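Local coordinates for protein putative transcriptional regulator (Streptomyces coelicolor, PDB 2HXI) that probably binds DNA as a TetR-family transcription factor, pairing a helix-turn-helix region with an all-helical C-terminal domain that forms a dimer, at residues Q100-V105 with L141-A146; L135-V140 with A156-L161; I163-L168 with E225-H230. One frame throughout, in Å; residues are numbered along the deposited sequence.

Interaction 1 of 3, residues Q100-V105 with L141-A146; sequences QRLTAV and LQALRA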
loop_
_atom_site.group_PDB
_atom_site.type_symbol
_atom_site.label_atom_id
_atom_site.label_comp_id
_atom_site.label_asym_id
_atom_site.label_seq_id
_atom_site.Cartn_x
_atom_site.Cartn_y
_atom_site.Cartn_z
ATOM N N GLN B 100 7.735 7.865 19.876
ATOM C CA GLN B 100 7.052 9.122 19.569
ATOM C C GLN B 100 7.664 9.766 18.292
ATOM O O GLN B 100 6.924 10.269 17.399
ATOM C CB GLN B 100 7.217 10.067 20.717
ATOM C CG GLN B 100 6.342 9.592 21.869
ATOM C CD GLN B 100 6.411 10.530 23.039
ATOM O OE1 GLN B 100 7.500 10.783 23.600
ATOM N NE2 GLN B 100 5.242 11.096 23.403
ATOM N N ARG B 101 8.986 9.635 18.167
ATOM C CA ARG B 101 9.738 10.211 17.025
ATOM C C ARG B 101 9.367 9.471 15.743
ATOM O O ARG B 101 9.025 10.112 14.708
ATOM C CB ARG B 101 11.257 10.081 17.305
ATOM C CG ARG B 101 11.729 11.079 18.380
ATOM C CD ARG B 101 13.159 10.749 18.853
ATOM N NE ARG B 101 14.138 10.946 17.796
ATOM C CZ ARG B 101 15.432 10.644 17.934
ATOM N NH1 ARG B 101 15.854 10.104 19.080
ATOM N NH2 ARG B 101 16.291 10.900 16.929
ATOM N N LEU B 102 9.322 8.151 15.790
ATOM C CA LEU B 102 8.990 7.386 14.573
ATOM C C LEU B 102 7.546 7.668 14.171
ATOM O O LEU B 102 7.261 7.799 13.000
ATOM C CB LEU B 102 9.199 5.863 14.821
ATOM C CG LEU B 102 10.669 5.402 14.981
ATOM C CD1 LEU B 102 10.677 3.880 15.292
ATOM C CD2 LEU B 102 11.457 5.794 13.666
ATOM N N THR B 103 6.681 7.846 15.174
ATOM C CA THR B 103 5.236 8.108 14.916
ATOM C C THR B 103 5.098 9.485 14.297
ATOM O O THR B 103 4.383 9.653 13.307
ATOM C CB THR B 103 4.409 7.959 16.233
ATOM O OG1 THR B 103 4.573 6.614 16.735
ATOM C CG2 THR B 103 2.934 8.204 15.920
ATOM N N ALA B 104 5.832 10.447 14.850
ATOM C CA ALA B 104 5.812 11.818 14.322
ATOM C C ALA B 104 6.265 11.899 12.870
ATOM O O ALA B 104 5.656 12.602 12.051
ATOM C CB ALA B 104 6.589 12.785 15.276
ATOM N N VAL B 105 7.364 11.240 12.550
ATOM C CA VAL B 105 7.773 11.186 11.170
ATOM C C VAL B 105 6.691 10.527 10.258
ATOM O O VAL B 105 6.354 11.056 9.217
ATOM C CB VAL B 105 9.119 10.446 11.045
ATOM C CG1 VAL B 105 9.488 10.160 9.535
ATOM C CG2 VAL B 105 10.217 11.242 11.748
ATOM N N LEU B 141 16.589 6.311 11.431
ATOM C CA LEU B 141 17.720 5.500 11.853
ATOM C C LEU B 141 18.197 5.925 13.274
ATOM O O LEU B 141 18.539 5.067 14.100
ATOM C CB LEU B 141 18.853 5.642 10.817
ATOM C CG LEU B 141 18.622 4.972 9.443
ATOM C CD1 LEU B 141 19.606 5.383 8.305
ATOM C CD2 LEU B 141 18.505 3.450 9.593
ATOM N N GLN B 142 18.213 7.230 13.579
ATOM C CA GLN B 142 18.611 7.699 14.912
ATOM C C GLN B 142 17.589 7.175 15.931
ATOM O O GLN B 142 17.951 6.707 17.008
ATOM C CB GLN B 142 18.688 9.244 14.948
ATOM C CG GLN B 142 19.890 9.800 14.210
ATOM C CD GLN B 142 21.225 9.545 14.956
ATOM O OE1 GLN B 142 21.257 8.949 16.038
ATOM N NE2 GLN B 142 22.314 10.019 14.381
ATOM N N ALA B 143 16.313 7.279 15.584
ATOM C CA ALA B 143 15.242 6.712 16.461
ATOM C C ALA B 143 15.396 5.204 16.731
ATOM O O ALA B 143 15.298 4.774 17.886
ATOM C CB ALA B 143 13.841 7.055 15.920
ATOM N N LEU B 144 15.681 4.446 15.682
ATOM C CA LEU B 144 15.909 2.998 15.817
ATOM C C LEU B 144 17.163 2.733 16.714
ATOM O O LEU B 144 17.159 1.839 17.571
ATOM C CB LEU B 144 16.083 2.354 14.453
ATOM C CG LEU B 144 14.698 2.269 13.681
ATOM C CD1 LEU B 144 14.903 1.853 12.197
ATOM C CD2 LEU B 144 13.642 1.287 14.428
ATOM N N ARG B 145 18.229 3.543 16.549
ATOM C CA ARG B 145 19.359 3.385 17.469
ATOM C C ARG B 145 18.974 3.681 18.879
ATOM O O ARG B 145 19.396 3.002 19.796
ATOM C CB ARG B 145 20.561 4.273 17.079
ATOM C CG ARG B 145 21.306 3.638 15.897
ATOM C CD ARG B 145 22.592 4.447 15.562
ATOM N NE ARG B 145 23.649 3.556 15.022
ATOM C CZ ARG B 145 24.811 4.007 14.513
ATOM N NH1 ARG B 145 25.043 5.284 14.438
ATOM N NH2 ARG B 145 25.699 3.152 14.059
ATOM N N ALA B 146 18.167 4.743 19.031
ATOM C CA ALA B 146 17.716 5.160 20.374
ATOM C C ALA B 146 16.941 4.098 21.135
ATOM O O ALA B 146 17.027 4.039 22.376
ATOM C CB ALA B 146 16.905 6.402 20.298
#
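Leu102 and Arg101 carry this contact between two helices of the all-helical C-terminal domain of a TetR-family regulator, where 100-105 and 141-146 run nearly antiparallel, 157° between their directions. The axes come within 9.4 Å, consistent with the small Ala143 side chain at the point where it faces Arg101.

The apolar part belongs to Leu102. Its CD2 presses on Ala143 CB at 3.5 Å, while CD1 meets Leu144 CD2 at 4.0 Å, the two leucines crossing at about a right angle. Leu144 starts out directed away from helix 98-113 and only its branched end returns to the interface. Val140 and Leu161 also touch Leu102 and continue this apolar layer into the core.

The polar part is Arg101, which lies along helix 131-146, partly exposed, without a hydrogen bond to 141-146. A bend at chi3 (66°) turns the chain so that one face of the guanidinium lies over the backbone N of Ala143, off-centre toward the rim of the group. The charge is answered one turn earlier, where NE forms a salt bridge with Glu139. Gln142 turns its amide away, its NE2 bonded to Glu138, and meets the arginine through CB: Arg101 NH2 lies 3.5 Å from Gln142 CB, and Arg101 NH1 lies 4.0 Å from Ala146 CB.

Interaction 2 of 3, residues L135-V140 with A156-L161; sequences LMMEEV and ARYHRL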
loop_
_atom_site.group_PDB
_atom_site.type_symbol
_atom_site.label_atom_id
_atom_site.label_comp_id
_atom_site.label_asym_id
_atom_site.label_seq_id
_atom_site.Cartn_x
_atom_site.Cartn_y
_atom_site.Cartn_z
ATOM N N LEU B 135 17.078 13.308 5.102
ATOM C CA LEU B 135 16.604 13.822 6.386
ATOM C C LEU B 135 15.647 12.859 7.064
ATOM O O LEU B 135 15.645 12.662 8.329
ATOM C CB LEU B 135 15.865 15.133 6.230
ATOM C CG LEU B 135 16.747 16.340 6.006
ATOM C CD1 LEU B 135 15.887 17.579 5.662
ATOM C CD2 LEU B 135 17.566 16.605 7.296
HETATM N N MSE B 136 14.776 12.273 6.260
HETATM C CA MSE B 136 13.794 11.329 6.819
HETATM C C MSE B 136 14.514 10.076 7.316
HETATM O O MSE B 136 14.260 9.601 8.442
HETATM C CB MSE B 136 12.670 11.027 5.779
HETATM C CG MSE B 136 11.680 9.932 6.300
HETATM SE SE MSE B 136 12.245 8.107 6.085
HETATM C CE MSE B 136 12.277 7.957 4.121
HETATM N N MSE B 137 15.412 9.515 6.473
HETATM C CA MSE B 137 16.168 8.366 6.854
HETATM C C MSE B 137 17.018 8.582 8.065
HETATM O O MSE B 137 17.039 7.684 8.907
HETATM C CB MSE B 137 17.010 7.899 5.672
HETATM C CG MSE B 137 16.085 7.300 4.617
HETATM SE SE MSE B 137 17.224 7.045 2.978
HETATM C CE MSE B 137 17.728 5.315 3.451
ATOM N N GLU B 138 17.672 9.768 8.162
ATOM C CA GLU B 138 18.552 10.071 9.305
ATOM C C GLU B 138 17.701 9.973 10.610
ATOM O O GLU B 138 18.108 9.384 11.633
ATOM C CB GLU B 138 19.205 11.456 9.157
ATOM C CG GLU B 138 20.125 11.795 10.340
ATOM C CD GLU B 138 21.330 10.853 10.459
ATOM O OE1 GLU B 138 21.689 10.102 9.513
ATOM O OE2 GLU B 138 21.929 10.894 11.537
ATOM N N GLU B 139 16.517 10.572 10.589
ATOM C CA GLU B 139 15.725 10.563 11.831
ATOM C C GLU B 139 15.224 9.153 12.167
ATOM O O GLU B 139 15.223 8.757 13.362
ATOM C CB GLU B 139 14.581 11.580 11.707
ATOM C CG GLU B 139 13.566 11.506 12.915
ATOM C CD GLU B 139 14.162 11.866 14.292
ATOM O OE1 GLU B 139 15.374 12.182 14.421
ATOM O OE2 GLU B 139 13.392 11.771 15.288
ATOM N N VAL B 140 14.735 8.411 11.179
ATOM C CA VAL B 140 14.276 7.049 11.452
ATOM C C VAL B 140 15.418 6.197 12.048
ATOM O O VAL B 140 15.289 5.522 13.071
ATOM C CB VAL B 140 13.651 6.416 10.187
ATOM C CG1 VAL B 140 13.248 4.977 10.486
ATOM C CG2 VAL B 140 12.394 7.228 9.725
ATOM N N ALA B 156 17.539 -3.834 8.347
ATOM C CA ALA B 156 16.372 -4.664 8.048
ATOM C C ALA B 156 15.106 -4.093 8.717
ATOM O O ALA B 156 14.057 -4.051 8.112
ATOM C CB ALA B 156 16.601 -6.079 8.486
ATOM N N ARG B 157 15.254 -3.640 9.950
ATOM C CA ARG B 157 14.131 -3.027 10.723
ATOM C C ARG B 157 13.615 -1.752 10.022
ATOM O O ARG B 157 12.413 -1.541 9.838
ATOM C CB ARG B 157 14.613 -2.757 12.160
ATOM C CG ARG B 157 15.196 -4.020 12.882
ATOM C CD ARG B 157 14.173 -4.630 13.726
ATOM N NE ARG B 157 14.635 -5.717 14.586
ATOM C CZ ARG B 157 13.788 -6.637 15.051
ATOM N NH1 ARG B 157 12.509 -6.520 14.754
ATOM N NH2 ARG B 157 14.206 -7.645 15.831
ATOM N N TYR B 158 14.569 -0.896 9.641
ATOM C CA TYR B 158 14.294 0.234 8.803
ATOM C C TYR B 158 13.492 -0.127 7.548
ATOM O O TYR B 158 12.447 0.465 7.293
ATOM C CB TYR B 158 15.604 0.998 8.422
ATOM C CG TYR B 158 15.322 2.026 7.370
ATOM C CD1 TYR B 158 14.970 3.339 7.717
ATOM C CD2 TYR B 158 15.347 1.678 6.012
ATOM C CE1 TYR B 158 14.635 4.238 6.744
ATOM C CE2 TYR B 158 15.046 2.577 5.067
ATOM C CZ TYR B 158 14.663 3.854 5.429
ATOM O OH TYR B 158 14.281 4.747 4.437
ATOM N N HIS B 159 13.992 -1.104 6.797
ATOM C CA HIS B 159 13.378 -1.497 5.527
ATOM C C HIS B 159 11.868 -1.864 5.723
ATOM O O HIS B 159 11.012 -1.398 4.984
ATOM C CB HIS B 159 14.114 -2.708 5.015
ATOM C CG HIS B 159 13.751 -3.071 3.615
ATOM N ND1 HIS B 159 13.759 -2.161 2.579
ATOM C CD2 HIS B 159 13.325 -4.242 3.084
ATOM C CE1 HIS B 159 13.362 -2.757 1.462
ATOM N NE2 HIS B 159 13.092 -4.013 1.740
ATOM N N ARG B 160 11.579 -2.707 6.698
ATOM C CA ARG B 160 10.204 -3.127 6.981
ATOM C C ARG B 160 9.306 -1.955 7.444
ATOM O O ARG B 160 8.107 -1.847 7.058
ATOM C CB ARG B 160 10.216 -4.245 8.019
ATOM C CG ARG B 160 10.658 -5.572 7.340
ATOM C CD ARG B 160 10.283 -6.740 8.251
ATOM N NE ARG B 160 11.075 -6.742 9.469
ATOM C CZ ARG B 160 12.236 -7.377 9.645
ATOM N NH1 ARG B 160 12.779 -8.133 8.686
ATOM N NH2 ARG B 160 12.859 -7.251 10.804
ATOM N N LEU B 161 9.899 -1.088 8.257
ATOM C CA LEU B 161 9.136 0.026 8.801
ATOM C C LEU B 161 8.724 0.957 7.661
ATOM O O LEU B 161 7.595 1.401 7.586
ATOM C CB LEU B 161 10.010 0.737 9.827
ATOM C CG LEU B 161 9.300 1.972 10.382
ATOM C CD1 LEU B 161 7.896 1.777 10.980
ATOM C CD2 LEU B 161 10.198 2.717 11.417
#
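Helices 135-140 and 156-161 cross at a steep angle, 122° between their directions, with the axes 11.5 Å apart at closest approach; the backbones are nearest where Val140 faces Tyr158. Both belong to the helical bundle of the TetR-type C-terminal domain, and this wide separation is bridged mainly by one large aromatic side chain.

Tyr158 reaches across from helix 154-173. With CG anti to the backbone N (chi1 170°), its ring extends toward helix 131-146 and brings the hydroxyl in among two selenomethionines. Met137 approaches at about a right angle to the tyrosine: its CG is 3.1 Å from Tyr158 OH, a tight contact, and 3.8 Å from CZ of the same ring. The Met137 chain then bends at chi3 (90°), which turns CE back to 3.6 Å from Tyr158 OH, so that CG and the terminal methyl of the selenoether chain both touch the phenol. Met136 adds its terminal CE on the same hydroxyl, its chain folded at chi2 and chi3.

Leu144 and Leu141, further along helix 131-146, also touch Tyr158, whose ring is thus buried largely among aliphatic groups. The dimer partner lies close by: Met137 packs on Ile212 of the second subunit, and Glu138, on another side of the same helix, accepts backbone N-H groups of Ala204 and Leu205 of that subunit.

Nearer the base of the ring, Val140 CG1 joins the two halves of the contact, lying 3.6 Å from Tyr158 CD1 at the ring edge, near its plane, and 3.9 Å from Leu161 CD2.

Interaction 3 of 3, residues I163-L168 with E225-H230; sequences ILISSL and EILAAH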
loop_
_atom_site.group_PDB
_atom_site.type_symbol
_atom_site.label_atom_id
_atom_site.label_comp_id
_atom_site.label_asym_id
_atom_site.label_seq_id
_atom_site.Cartn_x
_atom_site.Cartn_y
_atom_site.Cartn_z
ATOM N N ILE B 163 8.732 0.277 4.318
ATOM C CA ILE B 163 7.758 -0.460 3.477
ATOM C C ILE B 163 6.328 -0.340 4.076
ATOM O O ILE B 163 5.376 -0.088 3.368
ATOM C CB ILE B 163 8.119 -1.910 3.364
ATOM C CG1 ILE B 163 9.279 -2.068 2.343
ATOM C CG2 ILE B 163 6.893 -2.725 2.879
ATOM C CD1 ILE B 163 9.973 -3.413 2.290
ATOM N N LEU B 164 6.195 -0.564 5.372
ATOM C CA LEU B 164 4.844 -0.444 5.985
ATOM C C LEU B 164 4.241 0.962 5.765
ATOM O O LEU B 164 3.120 1.085 5.252
ATOM C CB LEU B 164 4.938 -0.764 7.466
ATOM C CG LEU B 164 3.667 -0.659 8.263
ATOM C CD1 LEU B 164 2.437 -1.430 7.744
ATOM C CD2 LEU B 164 3.864 -0.985 9.714
ATOM N N ILE B 165 4.964 1.978 6.176
ATOM C CA ILE B 165 4.471 3.384 6.127
ATOM C C ILE B 165 4.114 3.786 4.689
ATOM O O ILE B 165 3.009 4.307 4.396
ATOM C CB ILE B 165 5.521 4.362 6.689
ATOM C CG1 ILE B 165 5.662 4.133 8.186
ATOM C CG2 ILE B 165 5.072 5.833 6.453
ATOM C CD1 ILE B 165 6.873 4.811 8.824
ATOM N N SER B 166 5.066 3.572 3.797
ATOM C CA SER B 166 4.855 3.848 2.365
ATOM C C SER B 166 3.717 3.084 1.740
ATOM O O SER B 166 2.905 3.654 0.994
ATOM C CB SER B 166 6.184 3.707 1.611
ATOM O OG SER B 166 6.577 2.348 1.472
ATOM N N SER B 167 3.593 1.812 2.083
ATOM C CA SER B 167 2.533 0.972 1.518
ATOM C C SER B 167 1.200 1.516 1.942
ATOM O O SER B 167 0.296 1.577 1.111
ATOM C CB SER B 167 2.621 -0.462 1.995
ATOM O OG SER B 167 3.744 -1.110 1.337
ATOM N N LEU B 168 1.073 1.906 3.216
ATOM C CA LEU B 168 -0.205 2.415 3.735
ATOM C C LEU B 168 -0.554 3.756 3.079
ATOM O O LEU B 168 -1.737 4.021 2.722
ATOM C CB LEU B 168 -0.138 2.592 5.241
ATOM C CG LEU B 168 -0.100 1.281 6.057
ATOM C CD1 LEU B 168 0.282 1.535 7.515
ATOM C CD2 LEU B 168 -1.449 0.452 5.872
ATOM N N GLU B 225 -3.211 2.987 14.092
ATOM C CA GLU B 225 -3.307 1.741 14.868
ATOM C C GLU B 225 -2.390 0.639 14.334
ATOM O O GLU B 225 -1.778 -0.139 15.096
ATOM C CB GLU B 225 -4.767 1.259 14.939
ATOM C CG GLU B 225 -5.637 2.169 15.815
ATOM C CD GLU B 225 -7.133 1.868 15.669
ATOM O OE1 GLU B 225 -7.476 0.707 15.433
ATOM O OE2 GLU B 225 -7.935 2.849 15.812
ATOM N N ILE B 226 -2.261 0.617 13.039
ATOM C CA ILE B 226 -1.387 -0.373 12.393
ATOM C C ILE B 226 0.060 0.028 12.681
ATOM O O ILE B 226 0.937 -0.824 12.971
ATOM C CB ILE B 226 -1.692 -0.439 10.870
ATOM C CG1 ILE B 226 -3.070 -1.094 10.561
ATOM C CG2 ILE B 226 -0.564 -1.161 10.116
ATOM C CD1 ILE B 226 -3.566 -0.781 9.169
ATOM N N LEU B 227 0.341 1.323 12.579
ATOM C CA LEU B 227 1.696 1.815 12.929
ATOM C C LEU B 227 2.042 1.526 14.381
ATOM O O LEU B 227 3.130 1.007 14.682
ATOM C CB LEU B 227 1.764 3.329 12.645
ATOM C CG LEU B 227 3.134 3.953 12.944
ATOM C CD1 LEU B 227 4.252 3.345 12.072
ATOM C CD2 LEU B 227 3.000 5.469 12.764
ATOM N N ALA B 228 1.095 1.786 15.298
ATOM C CA ALA B 228 1.387 1.596 16.744
ATOM C C ALA B 228 1.647 0.112 17.006
ATOM O O ALA B 228 2.558 -0.235 17.785
ATOM C CB ALA B 228 0.182 2.036 17.530
ATOM N N ALA B 229 0.905 -0.756 16.314
ATOM C CA ALA B 229 1.083 -2.212 16.471
ATOM C C ALA B 229 2.533 -2.544 16.063
ATOM O O ALA B 229 3.255 -3.364 16.679
ATOM C CB ALA B 229 0.137 -2.961 15.548
ATOM N N HIS B 230 2.956 -1.954 14.958
ATOM C CA HIS B 230 4.288 -2.280 14.446
ATOM C C HIS B 230 5.392 -1.792 15.421
ATOM O O HIS B 230 6.355 -2.499 15.707
ATOM C CB HIS B 230 4.507 -1.666 13.075
ATOM C CG HIS B 230 5.740 -2.198 12.396
ATOM N ND1 HIS B 230 5.758 -3.431 11.783
ATOM C CD2 HIS B 230 7.017 -1.708 12.302
ATOM C CE1 HIS B 230 6.969 -3.645 11.276
ATOM N NE2 HIS B 230 7.763 -2.646 11.628
#
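The imidazole of His230 meets Leu164 through a single methyl group, CD2, which approaches the ring obliquely at its attached end, 3.5 Å from His230 CG and equally near His230 CB. The two side chains slide past each other in opposite directions, so the leucine lies alongside the root of the histidine. Beyond this contact the His230 ring meets that of His233, their planes at about 50°.

All other contacts between the segments are aliphatic. Ile226 CG2 sits between two leucines from successive turns of the opposing helix, 3.8 Å from Leu164 CD1 and 3.8 Å from Leu168 CD1. Leu164 splits its branches: CG anti to the backbone N (chi1 178°) carries the fork across the gap, one methyl going to Ile226 and the other to His230. Ile165 CG1 and Leu227 CD1 meet more loosely at 4.2 Å. Within 163-168, Ile163 O accepts both the backbone N-H and the hydroxyl of Ser167, from opposite faces of its carbonyl plane, and the same hydroxyl is also hydrogen-bonded to Arg219 of the second subunit.

The segments run almost exactly antiparallel, at 173°, and belong to helices 154-173 and 219-237, which also line the dimer interface: Leu164 packs on Leu164 of the second subunit, and Ala229 on His233 of that subunit. This is consistent with the dimerisation helices of TetR-family proteins. On another side, Ile165 and Leu227 both rest against Ala106 of helix 98-113.

How the interactions relate
All three contacts lie in the helical C-terminal domain and link four helices, 98-113, 131-146, 154-173 and 219-237. Interactions 1 and 2, with centres about 8 Å apart, share helix 131-146; their segments alternate along the chain, and they touch directly where Leu144 CD1 packs against the backbone N of Tyr158. Interaction 3 follows both in the chain, its centre about 13 Å from that of interaction 2 and about 14 Å from that of interaction 1. It shares helix 154-173 with interaction 2, and Leu161 touches both His230 and Leu227. One continuous core therefore connects the contacts, and residues of all three also touch the second subunit, so the same helices serve both core and dimer.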